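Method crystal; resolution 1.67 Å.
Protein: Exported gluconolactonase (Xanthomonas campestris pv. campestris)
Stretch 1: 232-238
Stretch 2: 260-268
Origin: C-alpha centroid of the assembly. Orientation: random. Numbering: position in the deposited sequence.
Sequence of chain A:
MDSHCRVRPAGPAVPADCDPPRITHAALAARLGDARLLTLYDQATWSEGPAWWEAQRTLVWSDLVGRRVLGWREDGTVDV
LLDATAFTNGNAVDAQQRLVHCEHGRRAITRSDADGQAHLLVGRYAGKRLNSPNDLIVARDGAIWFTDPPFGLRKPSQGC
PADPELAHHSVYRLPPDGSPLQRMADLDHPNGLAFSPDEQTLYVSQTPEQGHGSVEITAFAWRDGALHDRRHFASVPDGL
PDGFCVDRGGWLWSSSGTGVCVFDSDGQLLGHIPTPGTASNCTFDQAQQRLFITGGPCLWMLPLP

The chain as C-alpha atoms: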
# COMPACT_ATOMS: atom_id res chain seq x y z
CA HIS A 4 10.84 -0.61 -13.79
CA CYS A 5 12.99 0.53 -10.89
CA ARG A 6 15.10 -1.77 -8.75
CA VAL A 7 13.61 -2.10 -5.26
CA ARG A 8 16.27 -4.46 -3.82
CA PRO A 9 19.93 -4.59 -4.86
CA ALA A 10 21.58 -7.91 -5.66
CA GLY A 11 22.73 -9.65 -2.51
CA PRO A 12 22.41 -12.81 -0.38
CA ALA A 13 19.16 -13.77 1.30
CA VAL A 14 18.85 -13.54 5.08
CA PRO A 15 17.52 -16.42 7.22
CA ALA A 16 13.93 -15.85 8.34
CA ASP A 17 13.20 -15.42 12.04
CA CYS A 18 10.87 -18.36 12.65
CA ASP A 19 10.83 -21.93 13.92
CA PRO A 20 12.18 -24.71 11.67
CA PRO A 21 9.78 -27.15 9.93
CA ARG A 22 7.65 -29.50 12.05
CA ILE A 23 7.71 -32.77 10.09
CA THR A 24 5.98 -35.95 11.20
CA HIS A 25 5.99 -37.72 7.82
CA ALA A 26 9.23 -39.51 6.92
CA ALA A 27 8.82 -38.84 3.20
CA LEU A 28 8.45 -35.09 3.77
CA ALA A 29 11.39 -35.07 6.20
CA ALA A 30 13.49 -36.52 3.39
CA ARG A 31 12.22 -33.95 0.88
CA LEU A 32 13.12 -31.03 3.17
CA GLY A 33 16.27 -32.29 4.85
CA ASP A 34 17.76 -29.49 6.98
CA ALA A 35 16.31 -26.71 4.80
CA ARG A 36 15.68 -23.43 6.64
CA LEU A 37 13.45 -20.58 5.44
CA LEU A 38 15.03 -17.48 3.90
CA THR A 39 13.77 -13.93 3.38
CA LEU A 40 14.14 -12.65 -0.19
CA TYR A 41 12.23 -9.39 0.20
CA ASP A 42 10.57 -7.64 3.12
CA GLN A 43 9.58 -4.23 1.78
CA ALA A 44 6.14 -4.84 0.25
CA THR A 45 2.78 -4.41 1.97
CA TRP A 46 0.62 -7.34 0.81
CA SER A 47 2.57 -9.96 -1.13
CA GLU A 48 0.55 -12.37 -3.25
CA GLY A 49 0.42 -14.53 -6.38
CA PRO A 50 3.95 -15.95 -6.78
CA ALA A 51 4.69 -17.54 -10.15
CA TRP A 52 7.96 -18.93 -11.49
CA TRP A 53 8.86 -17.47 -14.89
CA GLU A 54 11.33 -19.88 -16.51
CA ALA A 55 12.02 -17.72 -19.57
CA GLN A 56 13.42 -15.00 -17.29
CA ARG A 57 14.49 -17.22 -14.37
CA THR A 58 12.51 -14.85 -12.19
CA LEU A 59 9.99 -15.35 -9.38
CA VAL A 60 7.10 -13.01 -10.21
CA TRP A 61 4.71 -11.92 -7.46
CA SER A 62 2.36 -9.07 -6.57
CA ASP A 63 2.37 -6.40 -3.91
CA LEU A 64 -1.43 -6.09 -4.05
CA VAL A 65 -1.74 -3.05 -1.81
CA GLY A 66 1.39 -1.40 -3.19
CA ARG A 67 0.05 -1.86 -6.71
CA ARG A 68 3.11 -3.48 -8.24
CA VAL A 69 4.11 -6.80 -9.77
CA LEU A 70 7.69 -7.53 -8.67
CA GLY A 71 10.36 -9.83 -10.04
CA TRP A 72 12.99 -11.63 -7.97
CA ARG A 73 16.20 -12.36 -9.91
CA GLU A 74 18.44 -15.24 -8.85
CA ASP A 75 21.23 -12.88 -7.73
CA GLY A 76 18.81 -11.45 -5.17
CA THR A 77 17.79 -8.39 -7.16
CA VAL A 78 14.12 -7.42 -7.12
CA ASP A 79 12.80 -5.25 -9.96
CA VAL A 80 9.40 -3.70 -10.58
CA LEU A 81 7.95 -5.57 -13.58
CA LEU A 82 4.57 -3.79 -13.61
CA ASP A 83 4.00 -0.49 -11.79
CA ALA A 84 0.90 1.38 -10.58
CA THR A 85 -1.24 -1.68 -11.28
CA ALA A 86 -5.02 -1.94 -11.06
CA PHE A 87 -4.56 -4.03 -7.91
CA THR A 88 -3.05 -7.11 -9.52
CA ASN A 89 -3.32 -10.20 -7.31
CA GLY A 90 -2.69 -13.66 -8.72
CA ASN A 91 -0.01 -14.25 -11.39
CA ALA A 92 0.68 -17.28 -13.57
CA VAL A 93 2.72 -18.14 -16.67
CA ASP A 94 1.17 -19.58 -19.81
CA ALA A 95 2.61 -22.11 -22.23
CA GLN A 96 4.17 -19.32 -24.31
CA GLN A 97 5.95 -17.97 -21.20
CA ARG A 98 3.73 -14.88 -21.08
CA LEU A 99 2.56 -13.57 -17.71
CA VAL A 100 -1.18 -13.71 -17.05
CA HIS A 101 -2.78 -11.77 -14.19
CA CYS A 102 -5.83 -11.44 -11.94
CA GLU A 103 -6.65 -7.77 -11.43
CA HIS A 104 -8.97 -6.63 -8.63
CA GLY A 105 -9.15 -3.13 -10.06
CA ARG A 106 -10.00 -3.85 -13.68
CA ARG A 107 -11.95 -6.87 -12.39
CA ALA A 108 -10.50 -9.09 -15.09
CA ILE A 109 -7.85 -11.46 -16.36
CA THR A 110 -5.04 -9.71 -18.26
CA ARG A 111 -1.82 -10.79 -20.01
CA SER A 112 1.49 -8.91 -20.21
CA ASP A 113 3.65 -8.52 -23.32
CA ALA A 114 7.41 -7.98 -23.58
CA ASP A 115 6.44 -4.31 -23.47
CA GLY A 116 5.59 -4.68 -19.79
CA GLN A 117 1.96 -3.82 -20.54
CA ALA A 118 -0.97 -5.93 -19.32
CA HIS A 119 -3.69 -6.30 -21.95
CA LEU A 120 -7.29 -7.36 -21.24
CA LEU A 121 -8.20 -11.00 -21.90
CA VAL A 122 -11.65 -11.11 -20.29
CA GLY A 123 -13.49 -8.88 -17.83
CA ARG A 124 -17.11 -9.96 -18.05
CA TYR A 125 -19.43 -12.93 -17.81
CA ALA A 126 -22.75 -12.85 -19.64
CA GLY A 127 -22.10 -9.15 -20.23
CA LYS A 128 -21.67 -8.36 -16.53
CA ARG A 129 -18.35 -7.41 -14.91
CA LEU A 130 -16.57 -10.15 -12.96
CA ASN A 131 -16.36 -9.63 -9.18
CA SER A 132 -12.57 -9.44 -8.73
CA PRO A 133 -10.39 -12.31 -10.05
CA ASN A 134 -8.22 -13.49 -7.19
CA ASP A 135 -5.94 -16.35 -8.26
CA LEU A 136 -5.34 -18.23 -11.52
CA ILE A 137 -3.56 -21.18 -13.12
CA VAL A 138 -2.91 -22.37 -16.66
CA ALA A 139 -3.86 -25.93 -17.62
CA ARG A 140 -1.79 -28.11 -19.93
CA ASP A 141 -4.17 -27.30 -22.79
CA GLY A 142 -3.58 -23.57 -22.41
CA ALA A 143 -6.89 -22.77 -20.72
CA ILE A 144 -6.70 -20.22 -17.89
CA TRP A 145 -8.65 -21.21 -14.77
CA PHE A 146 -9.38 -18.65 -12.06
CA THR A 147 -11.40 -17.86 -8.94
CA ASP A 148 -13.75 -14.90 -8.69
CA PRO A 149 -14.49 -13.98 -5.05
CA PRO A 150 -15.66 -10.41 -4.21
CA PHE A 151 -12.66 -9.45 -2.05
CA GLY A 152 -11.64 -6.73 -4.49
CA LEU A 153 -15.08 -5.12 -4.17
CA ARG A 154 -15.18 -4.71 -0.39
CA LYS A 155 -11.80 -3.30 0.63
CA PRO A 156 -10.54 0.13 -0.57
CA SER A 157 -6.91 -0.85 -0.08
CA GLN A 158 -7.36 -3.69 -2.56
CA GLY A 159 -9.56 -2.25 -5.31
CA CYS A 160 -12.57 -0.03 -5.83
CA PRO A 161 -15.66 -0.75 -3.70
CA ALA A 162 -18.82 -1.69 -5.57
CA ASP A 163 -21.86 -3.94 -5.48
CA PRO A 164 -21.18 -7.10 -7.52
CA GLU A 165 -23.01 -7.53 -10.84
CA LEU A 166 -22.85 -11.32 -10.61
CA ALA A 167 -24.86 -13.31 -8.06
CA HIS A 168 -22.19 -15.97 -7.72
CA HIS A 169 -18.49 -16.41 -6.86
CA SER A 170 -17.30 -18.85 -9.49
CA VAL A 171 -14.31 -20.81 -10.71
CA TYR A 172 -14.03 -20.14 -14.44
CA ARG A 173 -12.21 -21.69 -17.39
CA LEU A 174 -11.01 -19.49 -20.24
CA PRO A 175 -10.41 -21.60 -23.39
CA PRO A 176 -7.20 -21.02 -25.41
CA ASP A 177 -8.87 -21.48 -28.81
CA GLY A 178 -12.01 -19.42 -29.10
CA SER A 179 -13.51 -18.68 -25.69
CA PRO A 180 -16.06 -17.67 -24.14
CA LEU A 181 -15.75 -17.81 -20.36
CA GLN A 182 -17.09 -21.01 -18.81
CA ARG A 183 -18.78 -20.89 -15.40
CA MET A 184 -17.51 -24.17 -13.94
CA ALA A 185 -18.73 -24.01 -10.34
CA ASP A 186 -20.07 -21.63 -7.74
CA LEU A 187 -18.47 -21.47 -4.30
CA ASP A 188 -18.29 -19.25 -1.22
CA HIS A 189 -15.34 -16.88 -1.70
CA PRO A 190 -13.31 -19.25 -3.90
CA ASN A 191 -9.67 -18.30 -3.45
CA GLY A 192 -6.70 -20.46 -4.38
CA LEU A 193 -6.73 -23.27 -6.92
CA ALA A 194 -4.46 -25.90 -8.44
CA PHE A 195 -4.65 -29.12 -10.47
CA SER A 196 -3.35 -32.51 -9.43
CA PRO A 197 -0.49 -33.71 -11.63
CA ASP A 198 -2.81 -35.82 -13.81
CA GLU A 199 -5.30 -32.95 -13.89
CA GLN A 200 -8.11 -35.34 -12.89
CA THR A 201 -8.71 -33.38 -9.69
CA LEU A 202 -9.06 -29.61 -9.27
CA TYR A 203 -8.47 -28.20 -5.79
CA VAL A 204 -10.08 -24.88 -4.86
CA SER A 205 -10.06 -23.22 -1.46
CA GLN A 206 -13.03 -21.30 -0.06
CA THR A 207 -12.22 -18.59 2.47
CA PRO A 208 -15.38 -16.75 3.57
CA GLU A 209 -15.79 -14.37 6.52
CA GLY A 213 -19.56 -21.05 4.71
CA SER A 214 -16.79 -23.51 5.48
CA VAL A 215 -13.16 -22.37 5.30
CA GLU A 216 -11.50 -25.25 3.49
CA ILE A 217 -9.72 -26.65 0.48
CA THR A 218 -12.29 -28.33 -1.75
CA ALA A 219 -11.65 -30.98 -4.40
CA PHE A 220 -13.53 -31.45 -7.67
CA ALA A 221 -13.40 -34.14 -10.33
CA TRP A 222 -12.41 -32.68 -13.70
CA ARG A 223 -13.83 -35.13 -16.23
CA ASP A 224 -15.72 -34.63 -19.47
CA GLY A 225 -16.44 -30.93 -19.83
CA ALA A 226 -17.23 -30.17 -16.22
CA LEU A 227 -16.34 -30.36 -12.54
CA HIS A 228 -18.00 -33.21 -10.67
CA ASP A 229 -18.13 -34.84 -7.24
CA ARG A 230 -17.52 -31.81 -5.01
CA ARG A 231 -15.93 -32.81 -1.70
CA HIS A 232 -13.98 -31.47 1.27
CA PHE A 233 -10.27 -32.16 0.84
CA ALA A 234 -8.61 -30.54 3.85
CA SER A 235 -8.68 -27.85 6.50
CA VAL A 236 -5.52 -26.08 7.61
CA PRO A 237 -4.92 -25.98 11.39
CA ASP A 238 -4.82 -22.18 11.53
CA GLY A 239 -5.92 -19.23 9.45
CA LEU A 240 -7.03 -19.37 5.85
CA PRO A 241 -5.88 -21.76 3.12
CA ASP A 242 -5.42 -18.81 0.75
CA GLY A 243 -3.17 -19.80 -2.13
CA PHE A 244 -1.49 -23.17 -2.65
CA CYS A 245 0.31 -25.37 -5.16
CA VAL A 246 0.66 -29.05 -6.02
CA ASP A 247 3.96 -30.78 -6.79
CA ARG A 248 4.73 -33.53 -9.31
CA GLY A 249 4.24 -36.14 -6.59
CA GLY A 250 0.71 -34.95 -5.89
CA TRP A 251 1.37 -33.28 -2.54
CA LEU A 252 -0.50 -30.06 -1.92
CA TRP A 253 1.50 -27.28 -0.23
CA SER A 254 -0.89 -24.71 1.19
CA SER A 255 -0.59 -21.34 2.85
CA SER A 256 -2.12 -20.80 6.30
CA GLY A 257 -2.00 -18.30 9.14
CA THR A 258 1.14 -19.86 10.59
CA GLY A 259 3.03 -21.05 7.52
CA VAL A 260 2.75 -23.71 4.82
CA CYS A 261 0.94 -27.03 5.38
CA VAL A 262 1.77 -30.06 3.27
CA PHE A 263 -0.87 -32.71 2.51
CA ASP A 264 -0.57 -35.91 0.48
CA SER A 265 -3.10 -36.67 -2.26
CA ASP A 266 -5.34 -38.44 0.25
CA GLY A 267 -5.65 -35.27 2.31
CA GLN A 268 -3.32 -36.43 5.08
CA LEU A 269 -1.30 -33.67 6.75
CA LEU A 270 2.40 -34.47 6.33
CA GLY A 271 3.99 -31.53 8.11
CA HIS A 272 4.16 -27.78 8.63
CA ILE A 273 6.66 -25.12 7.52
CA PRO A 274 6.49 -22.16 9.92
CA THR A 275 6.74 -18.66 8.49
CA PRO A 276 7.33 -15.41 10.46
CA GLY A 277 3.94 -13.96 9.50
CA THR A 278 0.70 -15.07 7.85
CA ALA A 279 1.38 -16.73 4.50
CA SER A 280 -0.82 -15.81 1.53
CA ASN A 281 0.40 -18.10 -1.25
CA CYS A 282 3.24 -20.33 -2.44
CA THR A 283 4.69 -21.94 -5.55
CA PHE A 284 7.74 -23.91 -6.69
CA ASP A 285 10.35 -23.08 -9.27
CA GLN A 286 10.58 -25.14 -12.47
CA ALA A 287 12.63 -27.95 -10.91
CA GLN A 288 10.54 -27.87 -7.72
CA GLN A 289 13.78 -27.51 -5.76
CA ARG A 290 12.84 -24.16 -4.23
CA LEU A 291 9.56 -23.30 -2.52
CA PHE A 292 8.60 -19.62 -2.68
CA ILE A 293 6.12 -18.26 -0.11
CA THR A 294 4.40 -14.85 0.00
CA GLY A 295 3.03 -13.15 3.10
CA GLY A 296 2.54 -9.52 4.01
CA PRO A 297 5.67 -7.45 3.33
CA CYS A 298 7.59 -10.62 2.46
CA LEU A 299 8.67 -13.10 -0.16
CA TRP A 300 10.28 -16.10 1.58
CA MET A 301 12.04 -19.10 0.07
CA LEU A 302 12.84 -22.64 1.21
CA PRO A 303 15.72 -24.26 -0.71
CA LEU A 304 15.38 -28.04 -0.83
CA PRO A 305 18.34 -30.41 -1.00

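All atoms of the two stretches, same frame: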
# COMPACT_ATOMS: atom_id res chain seq x y z
N HIS A 232 -14.94 -32.13 0.41
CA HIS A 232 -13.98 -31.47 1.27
C HIS A 232 -12.67 -32.24 1.17
O HIS A 232 -12.66 -33.46 1.28
CB HIS A 232 -14.48 -31.47 2.72
CG HIS A 232 -13.43 -31.06 3.72
ND1 HIS A 232 -12.47 -31.93 4.18
CD2 HIS A 232 -13.22 -29.88 4.35
CE1 HIS A 232 -11.70 -31.30 5.06
NE2 HIS A 232 -12.13 -30.06 5.18
N PHE A 233 -11.57 -31.52 0.96
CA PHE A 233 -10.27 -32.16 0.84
C PHE A 233 -9.45 -31.99 2.12
O PHE A 233 -8.89 -32.96 2.63
CB PHE A 233 -9.49 -31.60 -0.36
CG PHE A 233 -8.07 -32.06 -0.42
CD1 PHE A 233 -7.03 -31.24 -0.00
CD2 PHE A 233 -7.76 -33.35 -0.88
CE1 PHE A 233 -5.70 -31.68 -0.03
CE2 PHE A 233 -6.43 -33.80 -0.91
CZ PHE A 233 -5.41 -32.96 -0.49
N ALA A 234 -9.37 -30.77 2.63
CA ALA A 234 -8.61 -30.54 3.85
C ALA A 234 -8.88 -29.19 4.47
O ALA A 234 -9.38 -28.28 3.82
CB ALA A 234 -7.12 -30.70 3.57
N SER A 235 -8.54 -29.09 5.75
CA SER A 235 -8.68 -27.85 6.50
C SER A 235 -7.30 -27.60 7.06
O SER A 235 -6.64 -28.54 7.49
CB SER A 235 -9.67 -28.00 7.66
OG SER A 235 -10.98 -28.28 7.20
N VAL A 236 -6.83 -26.36 7.04
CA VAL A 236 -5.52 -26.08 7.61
C VAL A 236 -5.75 -25.80 9.10
O VAL A 236 -6.78 -25.25 9.48
CB VAL A 236 -4.83 -24.86 6.95
CG1 VAL A 236 -4.45 -25.21 5.52
CG2 VAL A 236 -5.74 -23.63 6.99
N PRO A 237 -4.79 -26.19 9.95
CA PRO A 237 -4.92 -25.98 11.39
C PRO A 237 -5.25 -24.55 11.80
O PRO A 237 -6.11 -24.33 12.65
CB PRO A 237 -3.56 -26.43 11.92
CG PRO A 237 -3.19 -27.53 10.97
CD PRO A 237 -3.54 -26.91 9.63
N ASP A 238 -4.59 -23.57 11.18
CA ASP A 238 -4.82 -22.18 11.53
C ASP A 238 -4.92 -21.22 10.36
O ASP A 238 -4.23 -21.37 9.35
CB ASP A 238 -3.70 -21.71 12.46
CG ASP A 238 -3.69 -22.46 13.77
OD1 ASP A 238 -4.60 -22.21 14.59
OD2 ASP A 238 -2.78 -23.29 13.98
N VAL A 260 3.24 -22.82 5.87
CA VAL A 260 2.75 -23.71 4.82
C VAL A 260 2.50 -25.13 5.33
O VAL A 260 3.33 -25.71 6.03
CB VAL A 260 3.73 -23.77 3.63
CG1 VAL A 260 3.36 -24.91 2.69
CG2 VAL A 260 3.70 -22.45 2.88
N CYS A 261 1.33 -25.67 4.99
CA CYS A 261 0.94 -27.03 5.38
C CYS A 261 1.09 -27.91 4.16
O CYS A 261 0.77 -27.50 3.05
CB CYS A 261 -0.52 -27.07 5.85
SG CYS A 261 -0.89 -26.07 7.31
N VAL A 262 1.59 -29.13 4.36
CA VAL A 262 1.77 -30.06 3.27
C VAL A 262 0.87 -31.28 3.47
O VAL A 262 0.91 -31.92 4.52
CB VAL A 262 3.24 -30.52 3.16
CG1 VAL A 262 3.44 -31.32 1.89
CG2 VAL A 262 4.16 -29.31 3.19
N PHE A 263 0.05 -31.57 2.47
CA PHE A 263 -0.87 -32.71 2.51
C PHE A 263 -0.55 -33.66 1.36
O PHE A 263 -0.08 -33.22 0.31
CB PHE A 263 -2.32 -32.26 2.31
CG PHE A 263 -2.78 -31.21 3.27
CD1 PHE A 263 -2.55 -29.86 3.01
CD2 PHE A 263 -3.46 -31.56 4.43
CE1 PHE A 263 -3.01 -28.88 3.89
CE2 PHE A 263 -3.93 -30.59 5.31
CZ PHE A 263 -3.70 -29.25 5.04
N ASP A 264 -0.80 -34.95 1.55
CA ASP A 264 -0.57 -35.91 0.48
C ASP A 264 -1.86 -35.91 -0.32
O ASP A 264 -2.82 -35.24 0.05
CB ASP A 264 -0.22 -37.31 1.03
CG ASP A 264 -1.36 -37.98 1.78
OD1 ASP A 264 -1.09 -38.98 2.48
OD2 ASP A 264 -2.52 -37.54 1.67
N SER A 265 -1.91 -36.65 -1.43
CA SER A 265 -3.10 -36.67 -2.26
C SER A 265 -4.35 -37.21 -1.57
O SER A 265 -5.47 -36.99 -2.05
CB SER A 265 -2.83 -37.47 -3.54
OG SER A 265 -2.50 -38.82 -3.24
N ASP A 266 -4.18 -37.91 -0.46
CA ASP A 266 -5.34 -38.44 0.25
C ASP A 266 -5.85 -37.45 1.30
O ASP A 266 -6.79 -37.75 2.04
CB ASP A 266 -5.02 -39.78 0.91
CG ASP A 266 -4.64 -40.86 -0.10
OD1 ASP A 266 -5.38 -41.04 -1.09
OD2 ASP A 266 -3.60 -41.52 0.10
N GLY A 267 -5.23 -36.28 1.36
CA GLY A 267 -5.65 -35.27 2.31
C GLY A 267 -5.00 -35.37 3.68
O GLY A 267 -5.38 -34.66 4.61
N GLN A 268 -4.02 -36.26 3.81
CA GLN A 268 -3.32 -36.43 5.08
C GLN A 268 -2.24 -35.38 5.28
O GLN A 268 -1.37 -35.19 4.42
CB GLN A 268 -2.69 -37.82 5.16
CG GLN A 268 -1.82 -38.03 6.39
CD GLN A 268 -1.19 -39.41 6.43
OE1 GLN A 268 -0.50 -39.82 5.50
NE2 GLN A 268 -1.43 -40.13 7.53
O HOH W 1 -7.67 -33.86 5.04

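No direct hydrogen bond joins the two stretches; apolar packing and one water hold them together, with 324 Å² buried in all. His-232 lies in the strand that runs on to Ala-234; it does not touch stretch 2. Its NE2 lies 2.9 Å from Ser-235 OG, a hydrogen bond within stretch 1.

Phe-233 makes the broadest contact. Its CB points sideways, but with chi1 t the ring reaches the turn from Asp-264 to Gly-267. The ring edge meets backbone oxygens: Phe-233 CZ is 3.5 Å from Asp-264 O, and Phe-233 CE2 is 3.5 Å from Ser-265 O. Aromatic hydrogens carry slight positive charge, so this edge suits carbonyls. Phe-233 CE2 also lies 3.6 Å from Gly-267 N, and Phe-233 CE1 is 4.2 Å from Phe-263 CB.

The turn is type I. Gly-267 N donates to Asp-264 O (2.9 Å), and Gln-268 N donates to Asp-264 OD2 (2.9 Å). Gly-267 has positive phi (88°), and a CB here would be jammed against the preceding carbonyl. It would also come within 2.9 Å of Phe-233 O. Water 1 bridges the backbones at this point, donating to Phe-233 O (2.8 Å) and Gly-267 O (2.5 Å).

Ala-234 is buried and points toward stretch 2. Its CB sits over one face of the Phe-263 ring, 4.0 Å from the centroid, in a CH-pi contact. The methyl is the whole side chain, and Ala-234 CB comes to 3.6 Å from Phe-263 CE2.

The CA-to-CB bond of Ser-235 points away from stretch 2; Ser-235 O is 3.9 Å from Phe-263 CZ, at the ring edge. Val-236 CG1 packs on that edge too, 4.1 Å from Phe-263 CZ, and lies 4.1 Å from Cys-261 SG. Pro-237 CD approaches the same sulfur, Cys-261 SG, at 3.6 Å. The buried cysteine offers a polarizable, largely apolar surface to both. Asp-238 makes no contact with stretch 2.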